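Uly1 (Catenovulum maritimum, PDB 7DRQ) is a calcium-binding ulvan lyase of polysaccharide lyase family 24 from a marine bacterium, which cleaves the algal polysaccharide ulvan. Local coordinates at residues A[220-231]-A[242-251]; A[44-53]-A[106-114]. All coordinates share one frame; numbering follows the deposited sequence.

Interaction 1. Residues A[220-231]-A[242-251]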
ATOM      1  N   GLN A 220       3.920 -12.392   0.608  1.00 13.25           N
ATOM      2  CA  GLN A 220       5.090 -13.248   0.673  1.00  8.57           C
ATOM      3  C   GLN A 220       5.122 -14.152  -0.548  1.00 11.40           C
ATOM      4  O   GLN A 220       4.096 -14.713  -0.940  1.00 12.64           O
ATOM      5  CB  GLN A 220       5.104 -14.101   1.934  1.00 10.10           C
ATOM      6  CG  GLN A 220       6.471 -14.754   2.165  1.00 12.72           C
ATOM      7  CD  GLN A 220       6.570 -15.468   3.499  1.00 11.69           C
ATOM      8  OE1 GLN A 220       5.590 -16.012   3.999  1.00 12.10           O
ATOM      9  NE2 GLN A 220       7.765 -15.469   4.083  1.00 13.34           N
ATOM     10  N   GLY A 221       6.305 -14.297  -1.129  1.00 11.03           N
ATOM     11  CA  GLY A 221       6.485 -15.235  -2.222  1.00 14.52           C
ATOM     12  C   GLY A 221       6.724 -14.548  -3.550  1.00 14.85           C
ATOM     13  O   GLY A 221       7.443 -13.547  -3.622  1.00 17.61           O
ATOM     14  N   SER A 222       6.119 -15.072  -4.605  1.00 14.32           N
ATOM     15  CA  SER A 222       6.351 -14.600  -5.962  1.00 16.04           C
ATOM     16  C   SER A 222       5.018 -14.429  -6.671  1.00 14.39           C
ATOM     17  O   SER A 222       3.962 -14.789  -6.147  1.00 15.81           O
ATOM     18  CB  SER A 222       7.225 -15.589  -6.735  1.00 18.10           C
ATOM     19  OG  SER A 222       6.455 -16.732  -7.065  1.00 14.90           O
ATOM     20  N   SER A 223       5.083 -13.919  -7.906  1.00 14.98           N
ATOM     21  CA  SER A 223       3.891 -13.826  -8.741  1.00 15.81           C
ATOM     22  C   SER A 223       3.370 -15.184  -9.203  1.00 16.30           C
ATOM     23  O   SER A 223       2.269 -15.239  -9.764  1.00 16.10           O
ATOM     24  CB  SER A 223       4.181 -12.945  -9.959  1.00 13.20           C
ATOM     25  OG  SER A 223       5.087 -13.604 -10.825  1.00 15.77           O
ATOM     26  N   HIS A 224       4.114 -16.274  -8.994  1.00 13.28           N
ATOM     27  CA  HIS A 224       3.612 -17.616  -9.293  1.00 13.95           C
ATOM     28  C   HIS A 224       3.176 -18.385  -8.054  1.00 15.23           C
ATOM     29  O   HIS A 224       2.491 -19.403  -8.187  1.00 14.38           O
ATOM     30  CB  HIS A 224       4.670 -18.432 -10.039  1.00 13.64           C
ATOM     31  CG  HIS A 224       4.990 -17.885 -11.389  1.00 17.35           C
ATOM     32  ND1 HIS A 224       4.382 -18.338 -12.539  1.00 20.27           N
ATOM     33  CD2 HIS A 224       5.849 -16.912 -11.773  1.00 13.20           C
ATOM     34  CE1 HIS A 224       4.850 -17.660 -13.575  1.00 15.33           C
ATOM     35  NE2 HIS A 224       5.748 -16.800 -13.136  1.00 20.14           N
ATOM     36  N   ASP A 225       3.539 -17.911  -6.861  1.00 11.95           N
ATOM     37  CA  ASP A 225       3.273 -18.638  -5.617  1.00 14.35           C
ATOM     38  C   ASP A 225       3.374 -17.587  -4.509  1.00 12.21           C
ATOM     39  O   ASP A 225       4.462 -17.325  -3.994  1.00 12.74           O
ATOM     40  CB  ASP A 225       4.265 -19.770  -5.412  1.00 13.15           C
ATOM     41  CG  ASP A 225       3.897 -20.696  -4.259  1.00 16.08           C
ATOM     42  OD1 ASP A 225       2.724 -20.721  -3.833  1.00 14.79           O
ATOM     43  OD2 ASP A 225       4.798 -21.419  -3.776  1.00 13.19           O
ATOM     44  N   GLY A 226       2.245 -16.970  -4.187  1.00 12.82           N
ATOM     45  CA  GLY A 226       2.247 -15.832  -3.280  1.00 13.62           C
ATOM     46  C   GLY A 226       1.093 -15.885  -2.300  1.00 12.41           C
ATOM     47  O   GLY A 226       0.009 -16.381  -2.608  1.00 12.63           O
ATOM     48  N   ARG A 227       1.332 -15.339  -1.107  1.00 12.17           N
ATOM     49  CA  ARG A 227       0.307 -15.283  -0.074  1.00 10.13           C
ATOM     50  C   ARG A 227       0.344 -13.923   0.599  1.00 11.22           C
ATOM     51  O   ARG A 227       1.327 -13.183   0.502  1.00 12.70           O
ATOM     52  CB  ARG A 227       0.483 -16.385   0.988  1.00 12.54           C
ATOM     53  CG  ARG A 227       1.806 -16.345   1.742  1.00 10.70           C
ATOM     54  CD  ARG A 227       1.760 -17.292   2.949  1.00 11.34           C
ATOM     55  NE  ARG A 227       3.074 -17.440   3.580  1.00 12.55           N
ATOM     56  CZ  ARG A 227       3.509 -18.562   4.141  1.00 18.13           C
ATOM     57  NH1 ARG A 227       2.738 -19.636   4.157  1.00 15.57           N
ATOM     58  NH2 ARG A 227       4.713 -18.602   4.693  1.00 17.85           N
ATOM     59  N   VAL A 228      -0.756 -13.593   1.266  1.00 10.24           N
ATOM     60  CA  VAL A 228      -0.801 -12.478   2.204  1.00  8.19           C
ATOM     61  C   VAL A 228      -0.578 -13.034   3.600  1.00 10.79           C
ATOM     62  O   VAL A 228      -1.224 -14.019   3.995  1.00 13.02           O
ATOM     63  CB  VAL A 228      -2.137 -11.723   2.113  1.00 10.44           C
ATOM     64  CG1 VAL A 228      -2.290 -10.770   3.303  1.00 11.00           C
ATOM     65  CG2 VAL A 228      -2.190 -10.923   0.797  1.00  9.81           C
ATOM     66  N   VAL A 229       0.358 -12.424   4.338  1.00 10.47           N
ATOM     67  CA  VAL A 229       0.601 -12.755   5.737  1.00 12.64           C
ATOM     68  C   VAL A 229       0.317 -11.508   6.559  1.00 12.90           C
ATOM     69  O   VAL A 229       0.499 -10.385   6.080  1.00 11.23           O
ATOM     70  CB  VAL A 229       2.038 -13.259   5.992  1.00 11.32           C
ATOM     71  CG1 VAL A 229       2.290 -14.595   5.257  1.00 12.56           C
ATOM     72  CG2 VAL A 229       3.072 -12.215   5.586  1.00 11.15           C
ATOM     73  N   PHE A 230      -0.160 -11.707   7.786  1.00 11.85           N
ATOM     74  CA  PHE A 230      -0.477 -10.567   8.638  1.00 13.55           C
ATOM     75  C   PHE A 230      -0.183 -10.910  10.091  1.00 13.40           C
ATOM     76  O   PHE A 230      -0.211 -12.076  10.494  1.00 13.25           O
ATOM     77  CB  PHE A 230      -1.939 -10.105   8.474  1.00 11.10           C
ATOM     78  CG  PHE A 230      -2.972 -11.125   8.907  1.00 14.97           C
ATOM     79  CD1 PHE A 230      -3.258 -12.235   8.117  1.00 12.31           C
ATOM     80  CD2 PHE A 230      -3.680 -10.948  10.085  1.00 13.12           C
ATOM     81  CE1 PHE A 230      -4.218 -13.159   8.509  1.00 14.45           C
ATOM     82  CE2 PHE A 230      -4.644 -11.860  10.493  1.00 14.07           C
ATOM     83  CZ  PHE A 230      -4.910 -12.976   9.704  1.00 15.64           C
ATOM     84  N   ASN A 231       0.105  -9.875  10.883  1.00 12.29           N
ATOM     85  CA  ASN A 231       0.408 -10.070  12.290  1.00 12.59           C
ATOM     86  C   ASN A 231      -0.189  -8.912  13.080  1.00 12.60           C
ATOM     87  O   ASN A 231      -0.824  -8.012  12.522  1.00 12.00           O
ATOM     88  CB  ASN A 231       1.920 -10.207  12.528  1.00 10.43           C
ATOM     89  CG  ASN A 231       2.703  -8.992  12.048  1.00 12.12           C
ATOM     90  OD1 ASN A 231       2.129  -7.979  11.654  1.00 12.19           O
ATOM     91  ND2 ASN A 231       4.028  -9.096  12.081  1.00 11.07           N
ATOM     92  N   HIS A 242       3.691 -13.674  15.485  1.00 12.85           N
ATOM     93  CA  HIS A 242       4.161 -14.379  14.298  1.00 13.99           C
ATOM     94  C   HIS A 242       3.213 -14.128  13.135  1.00 10.87           C
ATOM     95  O   HIS A 242       1.993 -14.127  13.309  1.00 15.64           O
ATOM     96  CB  HIS A 242       4.238 -15.881  14.597  1.00 14.40           C
ATOM     97  CG  HIS A 242       4.964 -16.686  13.560  1.00 15.58           C
ATOM     98  ND1 HIS A 242       4.511 -16.822  12.265  1.00 14.77           N
ATOM     99  CD2 HIS A 242       6.084 -17.444  13.650  1.00 16.88           C
ATOM    100  CE1 HIS A 242       5.342 -17.601  11.591  1.00 18.26           C
ATOM    101  NE2 HIS A 242       6.296 -18.007  12.412  1.00 15.16           N
ATOM    102  N   PHE A 243       3.779 -13.903  11.947  1.00 13.62           N
ATOM    103  CA  PHE A 243       2.964 -13.738  10.745  1.00 14.94           C
ATOM    104  C   PHE A 243       2.023 -14.926  10.576  1.00 16.19           C
ATOM    105  O   PHE A 243       2.407 -16.079  10.789  1.00 15.48           O
ATOM    106  CB  PHE A 243       3.853 -13.616   9.505  1.00 14.57           C
ATOM    107  CG  PHE A 243       4.189 -12.199   9.114  1.00 12.39           C
ATOM    108  CD1 PHE A 243       3.196 -11.232   8.988  1.00 13.91           C
ATOM    109  CD2 PHE A 243       5.503 -11.847   8.855  1.00 13.75           C
ATOM    110  CE1 PHE A 243       3.518  -9.937   8.607  1.00 10.24           C
ATOM    111  CE2 PHE A 243       5.839 -10.554   8.486  1.00 11.34           C
ATOM    112  CZ  PHE A 243       4.844  -9.593   8.361  1.00 13.56           C
ATOM    113  N   LYS A 244       0.789 -14.637  10.182  1.00 15.66           N
ATOM    114  CA  LYS A 244      -0.234 -15.644   9.952  1.00 13.18           C
ATOM    115  C   LYS A 244      -0.676 -15.576   8.496  1.00 14.33           C
ATOM    116  O   LYS A 244      -0.889 -14.488   7.958  1.00 10.77           O
ATOM    117  CB  LYS A 244      -1.428 -15.415  10.891  1.00 13.57           C
ATOM    118  CG  LYS A 244      -2.593 -16.374  10.680  1.00 14.33           C
ATOM    119  CD  LYS A 244      -3.632 -16.251  11.779  1.00 16.82           C
ATOM    120  CE  LYS A 244      -3.123 -16.857  13.077  1.00 17.89           C
ATOM    121  NZ  LYS A 244      -2.807 -18.306  12.915  1.00 21.20           N
ATOM    122  N   SER A 245      -0.816 -16.733   7.850  1.00 13.84           N
ATOM    123  CA  SER A 245      -1.160 -16.771   6.434  1.00 12.11           C
ATOM    124  C   SER A 245      -2.660 -16.620   6.221  1.00 12.07           C
ATOM    125  O   SER A 245      -3.457 -17.400   6.761  1.00 14.29           O
ATOM    126  CB  SER A 245      -0.704 -18.100   5.825  1.00 14.42           C
ATOM    127  OG  SER A 245       0.687 -18.241   5.961  1.00 13.56           O
ATOM    128  N   PHE A 246      -3.052 -15.636   5.412  1.00 10.21           N
ATOM    129  CA  PHE A 246      -4.434 -15.605   4.952  1.00  9.18           C
ATOM    130  C   PHE A 246      -4.704 -16.736   3.964  1.00 12.09           C
ATOM    131  O   PHE A 246      -5.766 -17.372   4.012  1.00 11.38           O
ATOM    132  CB  PHE A 246      -4.780 -14.267   4.291  1.00 12.44           C
ATOM    133  CG  PHE A 246      -6.090 -14.324   3.561  1.00 11.74           C
ATOM    134  CD1 PHE A 246      -7.277 -14.267   4.266  1.00 13.32           C
ATOM    135  CD2 PHE A 246      -6.135 -14.546   2.194  1.00 10.03           C
ATOM    136  CE1 PHE A 246      -8.490 -14.385   3.620  1.00 10.38           C
ATOM    137  CE2 PHE A 246      -7.354 -14.668   1.538  1.00 12.56           C
ATOM    138  CZ  PHE A 246      -8.528 -14.584   2.256  1.00  9.73           C
ATOM    139  N   ASN A 247      -3.772 -16.973   3.045  1.00  9.63           N
ATOM    140  CA  ASN A 247      -3.841 -18.067   2.089  1.00  9.32           C
ATOM    141  C   ASN A 247      -2.506 -18.799   2.092  1.00 12.59           C
ATOM    142  O   ASN A 247      -1.481 -18.278   2.547  1.00 13.86           O
ATOM    143  CB  ASN A 247      -4.218 -17.570   0.669  1.00 12.76           C
ATOM    144  CG  ASN A 247      -3.137 -16.701   0.030  1.00 11.72           C
ATOM    145  OD1 ASN A 247      -2.770 -15.652   0.559  1.00 11.48           O
ATOM    146  ND2 ASN A 247      -2.632 -17.138  -1.114  1.00 11.30           N
ATOM    147  N   VAL A 248      -2.521 -20.041   1.601  1.00 13.19           N
ATOM    148  CA  VAL A 248      -1.328 -20.875   1.664  1.00 13.48           C
ATOM    149  C   VAL A 248      -0.344 -20.493   0.562  1.00 12.41           C
ATOM    150  O   VAL A 248      -0.687 -19.865  -0.444  1.00 13.55           O
ATOM    151  CB  VAL A 248      -1.694 -22.365   1.566  1.00 14.62           C
ATOM    152  CG1 VAL A 248      -2.745 -22.737   2.609  1.00 13.96           C
ATOM    153  CG2 VAL A 248      -2.191 -22.686   0.147  1.00 13.35           C
ATOM    154  N   LEU A 249       0.903 -20.903   0.756  1.00 13.96           N
ATOM    155  CA  LEU A 249       1.812 -21.079  -0.364  1.00 14.32           C
ATOM    156  C   LEU A 249       1.751 -22.531  -0.811  1.00 12.07           C
ATOM    157  O   LEU A 249       1.335 -23.421  -0.059  1.00 15.94           O
ATOM    158  CB  LEU A 249       3.244 -20.695   0.007  1.00 15.42           C
ATOM    159  CG  LEU A 249       3.510 -19.216   0.305  1.00 14.59           C
ATOM    160  CD1 LEU A 249       4.864 -19.033   0.951  1.00 13.38           C
ATOM    161  CD2 LEU A 249       3.400 -18.369  -0.967  1.00 12.40           C
ATOM    162  N   GLY A 250       2.140 -22.762  -2.060  1.00 14.38           N
ATOM    163  CA  GLY A 250       2.094 -24.113  -2.609  1.00 13.41           C
ATOM    164  C   GLY A 250       0.694 -24.684  -2.681  1.00 13.59           C
ATOM    165  O   GLY A 250       0.492 -25.872  -2.400  1.00 16.03           O
ATOM    166  N   ALA A 251      -0.288 -23.860  -3.050  1.00 14.00           N
ATOM    167  CA  ALA A 251      -1.668 -24.327  -3.106  1.00 11.18           C
ATOM    168  C   ALA A 251      -1.850 -25.487  -4.078  1.00 12.59           C
ATOM    169  O   ALA A 251      -2.802 -26.255  -3.927  1.00 14.67           O
ATOM    170  CB  ALA A 251      -2.606 -23.180  -3.503  1.00 15.72           C
TER
HETATM  171  O   HOH W   1       0.008 -21.226  -4.205  1.00 15.10           O

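Interaction 2. Residues A[44-53]-A[106-114]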
ATOM      1  N   ASN A  44       7.985   6.035 -11.691  1.00 13.57           N
ATOM      2  CA  ASN A  44       9.016   7.048 -11.513  1.00 12.60           C
ATOM      3  C   ASN A  44       8.841   7.861 -10.234  1.00 14.11           C
ATOM      4  O   ASN A  44       9.685   8.710  -9.944  1.00 15.07           O
ATOM      5  CB  ASN A  44       9.081   7.978 -12.741  1.00 13.20           C
ATOM      6  CG  ASN A  44       7.793   8.732 -12.998  1.00 18.07           C
ATOM      7  OD1 ASN A  44       6.889   8.765 -12.164  1.00 18.36           O
ATOM      8  ND2 ASN A  44       7.711   9.375 -14.168  1.00 20.51           N
ATOM      9  N   ALA A  45       7.804   7.589  -9.440  1.00 12.52           N
ATOM     10  CA  ALA A  45       7.462   8.426  -8.285  1.00 12.28           C
ATOM     11  C   ALA A  45       7.345   7.547  -7.043  1.00 12.54           C
ATOM     12  O   ALA A  45       6.340   6.850  -6.856  1.00 14.90           O
ATOM     13  CB  ALA A  45       6.174   9.204  -8.546  1.00 13.68           C
ATOM     14  N   ILE A  46       8.382   7.577  -6.198  1.00 10.06           N
ATOM     15  CA  ILE A  46       8.388   6.820  -4.948  1.00 11.29           C
ATOM     16  C   ILE A  46       7.887   7.647  -3.765  1.00 12.11           C
ATOM     17  O   ILE A  46       7.733   7.104  -2.660  1.00 11.91           O
ATOM     18  CB  ILE A  46       9.812   6.278  -4.689  1.00 12.98           C
ATOM     19  CG1 ILE A  46       9.788   5.083  -3.727  1.00 14.11           C
ATOM     20  CG2 ILE A  46      10.752   7.403  -4.215  1.00 16.64           C
ATOM     21  CD1 ILE A  46      11.055   4.231  -3.772  1.00 14.76           C
ATOM     22  N   ALA A  47       7.609   8.931  -3.969  1.00 12.41           N
ATOM     23  CA  ALA A  47       7.122   9.829  -2.925  1.00 12.54           C
ATOM     24  C   ALA A  47       6.145  10.851  -3.497  1.00 12.16           C
ATOM     25  O   ALA A  47       6.497  11.595  -4.425  1.00 14.19           O
ATOM     26  CB  ALA A  47       8.297  10.538  -2.245  1.00 15.73           C
ATOM     27  N   PRO A  48       4.904  10.925  -2.992  1.00 10.05           N
ATOM     28  CA  PRO A  48       4.312  10.059  -1.974  1.00 11.77           C
ATOM     29  C   PRO A  48       3.850   8.749  -2.596  1.00 10.59           C
ATOM     30  O   PRO A  48       3.255   8.745  -3.668  1.00 11.52           O
ATOM     31  CB  PRO A  48       3.133  10.883  -1.454  1.00 12.94           C
ATOM     32  CG  PRO A  48       2.715  11.693  -2.621  1.00 13.54           C
ATOM     33  CD  PRO A  48       3.940  11.929  -3.477  1.00 11.38           C
ATOM     34  N   HIS A  49       4.130   7.642  -1.917  1.00 11.49           N
ATOM     35  CA  HIS A  49       3.822   6.332  -2.462  1.00 10.96           C
ATOM     36  C   HIS A  49       3.837   5.315  -1.331  1.00 12.30           C
ATOM     37  O   HIS A  49       4.659   5.413  -0.418  1.00 12.07           O
ATOM     38  CB  HIS A  49       4.838   5.941  -3.540  1.00 11.72           C
ATOM     39  CG  HIS A  49       4.363   4.860  -4.457  1.00 11.15           C
ATOM     40  ND1 HIS A  49       3.159   4.927  -5.122  1.00 12.87           N
ATOM     41  CD2 HIS A  49       4.949   3.704  -4.851  1.00 12.51           C
ATOM     42  CE1 HIS A  49       3.015   3.849  -5.877  1.00 14.87           C
ATOM     43  NE2 HIS A  49       4.092   3.095  -5.735  1.00 14.70           N
ATOM     44  N   GLY A  50       2.936   4.336  -1.416  1.00 11.08           N
ATOM     45  CA  GLY A  50       2.841   3.307  -0.392  1.00 10.76           C
ATOM     46  C   GLY A  50       2.048   3.787   0.812  1.00 10.78           C
ATOM     47  O   GLY A  50       1.322   4.785   0.766  1.00 10.46           O
ATOM     48  N   ASP A  51       2.201   3.051   1.918  1.00  8.81           N
ATOM     49  CA  ASP A  51       1.463   3.324   3.151  1.00  9.56           C
ATOM     50  C   ASP A  51       2.176   4.424   3.946  1.00 11.34           C
ATOM     51  O   ASP A  51       2.663   4.236   5.064  1.00  9.75           O
ATOM     52  CB  ASP A  51       1.321   2.038   3.956  1.00 12.09           C
ATOM     53  CG  ASP A  51       0.336   2.168   5.080  1.00 14.09           C
ATOM     54  OD1 ASP A  51      -0.623   2.968   4.949  1.00 15.90           O
ATOM     55  OD2 ASP A  51       0.525   1.479   6.102  1.00 10.52           O
ATOM     56  N   ALA A  52       2.232   5.597   3.329  1.00 10.48           N
ATOM     57  CA  ALA A  52       3.204   6.612   3.705  1.00  7.86           C
ATOM     58  C   ALA A  52       2.635   7.741   4.547  1.00 11.28           C
ATOM     59  O   ALA A  52       3.364   8.694   4.841  1.00 11.09           O
ATOM     60  CB  ALA A  52       3.855   7.202   2.443  1.00  9.44           C
ATOM     61  N   ILE A  53       1.363   7.691   4.928  1.00  8.80           N
ATOM     62  CA  ILE A  53       0.804   8.765   5.740  1.00  9.70           C
ATOM     63  C   ILE A  53      -0.170   8.191   6.759  1.00 10.62           C
ATOM     64  O   ILE A  53      -1.026   7.369   6.417  1.00 12.83           O
ATOM     65  CB  ILE A  53       0.134   9.846   4.864  1.00 10.22           C
ATOM     66  CG1 ILE A  53      -0.663  10.816   5.732  1.00 10.28           C
ATOM     67  CG2 ILE A  53      -0.732   9.238   3.766  1.00 10.45           C
ATOM     68  CD1 ILE A  53      -0.942  12.134   5.031  1.00 10.77           C
ATOM     69  N   GLU A 106      13.052   2.042  -7.587  1.00 12.52           N
ATOM     70  CA  GLU A 106      12.249   0.834  -7.410  1.00 10.82           C
ATOM     71  C   GLU A 106      11.021   1.195  -6.567  1.00 13.18           C
ATOM     72  O   GLU A 106      11.092   1.250  -5.338  1.00 13.30           O
ATOM     73  CB  GLU A 106      13.137  -0.254  -6.784  1.00 16.21           C
ATOM     74  CG  GLU A 106      12.501  -1.438  -6.105  1.00 17.81           C
ATOM     75  CD  GLU A 106      11.576  -2.275  -6.971  1.00 14.97           C
ATOM     76  OE1 GLU A 106      10.512  -1.757  -7.332  1.00 15.39           O
ATOM     77  OE2 GLU A 106      11.872  -3.475  -7.222  1.00 16.94           O
ATOM     78  N   THR A 107       9.885   1.465  -7.228  1.00 14.04           N
ATOM     79  CA  THR A 107       8.718   1.971  -6.506  1.00 11.93           C
ATOM     80  C   THR A 107       7.982   0.903  -5.701  1.00 12.42           C
ATOM     81  O   THR A 107       7.034   1.251  -4.991  1.00 12.38           O
ATOM     82  CB  THR A 107       7.731   2.673  -7.457  1.00 11.91           C
ATOM     83  OG1 THR A 107       7.476   1.859  -8.611  1.00 13.41           O
ATOM     84  CG2 THR A 107       8.281   4.047  -7.899  1.00 11.56           C
ATOM     85  N   HIS A 108       8.373  -0.377  -5.777  1.00 11.23           N
ATOM     86  CA  HIS A 108       7.849  -1.321  -4.796  1.00 13.60           C
ATOM     87  C   HIS A 108       8.309  -0.955  -3.396  1.00 12.82           C
ATOM     88  O   HIS A 108       7.631  -1.276  -2.412  1.00 12.57           O
ATOM     89  CB  HIS A 108       8.310  -2.754  -5.083  1.00 11.72           C
ATOM     90  CG  HIS A 108       7.709  -3.351  -6.317  1.00 13.58           C
ATOM     91  ND1 HIS A 108       8.256  -3.171  -7.571  1.00 13.47           N
ATOM     92  CD2 HIS A 108       6.624  -4.143  -6.486  1.00 14.56           C
ATOM     93  CE1 HIS A 108       7.520  -3.816  -8.462  1.00 15.55           C
ATOM     94  NE2 HIS A 108       6.530  -4.420  -7.828  1.00 15.07           N
ATOM     95  N   ASN A 109       9.476  -0.332  -3.291  1.00  9.71           N
ATOM     96  CA  ASN A 109      10.244  -0.277  -2.050  1.00 11.59           C
ATOM     97  C   ASN A 109       9.858   0.922  -1.199  1.00 11.24           C
ATOM     98  O   ASN A 109      10.701   1.720  -0.796  1.00 13.69           O
ATOM     99  CB  ASN A 109      11.732  -0.255  -2.374  1.00 13.95           C
ATOM    100  CG  ASN A 109      12.231  -1.587  -2.881  1.00 17.10           C
ATOM    101  OD1 ASN A 109      11.467  -2.374  -3.441  1.00 15.40           O
ATOM    102  ND2 ASN A 109      13.529  -1.837  -2.710  1.00 16.03           N
ATOM    103  N   THR A 110       8.571   1.037  -0.912  1.00 10.68           N
ATOM    104  CA  THR A 110       8.037   2.177  -0.181  1.00 12.77           C
ATOM    105  C   THR A 110       8.429   2.128   1.299  1.00 11.82           C
ATOM    106  O   THR A 110       8.955   1.137   1.811  1.00 12.14           O
ATOM    107  CB  THR A 110       6.518   2.213  -0.325  1.00 11.56           C
ATOM    108  OG1 THR A 110       5.980   0.955   0.132  1.00 15.39           O
ATOM    109  CG2 THR A 110       6.142   2.440  -1.763  1.00 15.10           C
ATOM    110  N   ILE A 111       8.154   3.234   1.986  1.00 12.76           N
ATOM    111  CA  ILE A 111       8.329   3.351   3.431  1.00 12.95           C
ATOM    112  C   ILE A 111       6.947   3.423   4.059  1.00 12.44           C
ATOM    113  O   ILE A 111       6.259   4.447   3.942  1.00 11.81           O
ATOM    114  CB  ILE A 111       9.145   4.590   3.813  1.00 12.88           C
ATOM    115  CG1 ILE A 111      10.433   4.700   2.984  1.00 10.83           C
ATOM    116  CG2 ILE A 111       9.420   4.581   5.327  1.00 11.01           C
ATOM    117  CD1 ILE A 111      10.896   6.170   2.824  1.00 12.30           C
ATOM    118  N   ALA A 112       6.553   2.364   4.760  1.00  9.99           N
ATOM    119  CA  ALA A 112       5.281   2.343   5.465  1.00 10.06           C
ATOM    120  C   ALA A 112       5.485   2.803   6.902  1.00 10.31           C
ATOM    121  O   ALA A 112       6.517   2.519   7.515  1.00 10.23           O
ATOM    122  CB  ALA A 112       4.670   0.943   5.459  1.00 10.95           C
ATOM    123  N   VAL A 113       4.500   3.532   7.431  1.00 11.89           N
ATOM    124  CA  VAL A 113       4.569   4.049   8.792  1.00 10.83           C
ATOM    125  C   VAL A 113       3.279   3.695   9.523  1.00 11.59           C
ATOM    126  O   VAL A 113       2.194   3.671   8.933  1.00 10.31           O
ATOM    127  CB  VAL A 113       4.821   5.580   8.824  1.00  6.55           C
ATOM    128  CG1 VAL A 113       3.684   6.341   8.100  1.00 11.35           C
ATOM    129  CG2 VAL A 113       5.006   6.080  10.257  1.00  9.78           C
ATOM    130  N   ALA A 114       3.404   3.410  10.819  1.00 10.83           N
ATOM    131  CA  ALA A 114       2.247   3.260  11.688  1.00  9.87           C
ATOM    132  C   ALA A 114       2.581   3.742  13.093  1.00 11.34           C
ATOM    133  O   ALA A 114       3.736   3.689  13.529  1.00 11.86           O
ATOM    134  CB  ALA A 114       1.769   1.803  11.770  1.00 10.98           C
TER
HETATM  135  O   HOH W   2       7.134   5.553   0.877  1.00 15.21           O
HETATM  136  O   HOH W   3       4.956   0.881  -7.651  1.00 20.49           O
HETATM  137  O   HOH W   4       4.051   0.871   1.916  1.00 15.74           O

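Interaction 1. Residues A[220-231]-A[242-251]
Backbone bonds pair Phe230 with Lys244: Phe230 N donates to Lys244 O and Lys244 N to Phe230 O (2.8 Å). A further rung, Phe246 N to Val228 O at 2.8 Å, follows before the second strand leaves regular pairing. The Asn247 amide then stands in for a peptide group: OD1 accepts from Val228 N in the carbonyl plane (3.0 Å), while ND2 gives its hydrogen to a lone pair of Gly226 O (3.1 Å). With both ends engaged, the amide cannot easily flip. Asp225 OD1 receives Gly250 N on its syn lone pair at 2.8 Å, almost straight (168°), and a water links the same oxygen to Ala251 N.

Two flat groups carry the packing. Leu249 sets CD1 over the centre of the Arg227 guanidinium, 3.5 Å from CZ, and CD2 against Gly226 CA. Arg227 CG sits between its backbone N and carbonyl carbon (chi1 60°), and the extended chain carries the guanidinium to Leu249. There NE and NH2 both bond to Gln220 OE1, which lies in the guanidinium plane, and so fix the group's rotation. The Phe243 ring is sandwiched: Val229 CG2 makes a CH-pi contact 3.7 Å from its centroid, and the Asn231 amide stacks on the opposite face, 10° from parallel. These contacts hold the outer beta hairpin of a four-stranded antiparallel sheet, 201-208 to 239-245, consistent with one blade of a beta-propeller.

Interaction 2. Residues A[44-53]-A[106-114]
The His49 imidazole brings its edge to Thr107, with Thr107 O in the ring plane 3.2 Å from CD2, and has Ala45 O over one face. Thr110 CG2 approaches the same CD2 obliquely at 3.5 Å. CG of His49 lies anti to its own backbone N (chi1 -161°), which swings the ring across to the turn. A water bridges His49 NE2 and Thr107 OG1, and Thr107 OG1 also accepts a hydrogen bond from Gly43 N; ND1 of His49 is hydrogen-bonded to Lys446 NZ. Replacing His49 with an alanine would probably leave Lys446 NZ without its imidazole acceptor, the bridging water with one partner fewer and a gap beside Thr107 O and Thr110 CG2.

The Glu106-Asn109 type I turn leads into strand 111-115, the edge strand of one antiparallel sheet, while 44-53 runs up to strand 53-56 of the neighbouring sheet; this is probably a junction between blades of the beta-propeller-like fold. Ile46 lays CD1 on the turn, 3.4 Å from Glu106 O, and Thr107 CG2 packs against the Ala45 carbonyl (3.6 Å from O). Farther along, Gly50 CA sits on Thr110, where a beta carbon would clash with Thr110 CB. Val113 N donates to Asp51 O at 3.1 Å, approaching almost end-on to the carbonyl (165°). The Asp51 carboxylate itself turns to Lys54 in a salt bridge, and Asp51 CB rests 3.8 Å from Ala112 CB.

Starting from the N terminus, the chain first passes through 44-53, the loop leading into strand 53-56. It then makes the four-stranded sheet 53-56 to 86-91 before returning at 106-114, where interaction 2 closes a loop with 52 residues between its segments. Strand 111-115 opens the next sheet, and the chain reaches 220-231 well after that closure. Interaction 1 is a short-range hairpin, with ten residues between 220-231 and 242-251, so the two loops follow in series and neither nests nor crosses. Interaction 2 joins neighbouring sheets; interaction 1 works within one sheet and its exit. Their centres lie about 21 Å apart and their nearest atoms about 9 Å, so the two contacts do not touch.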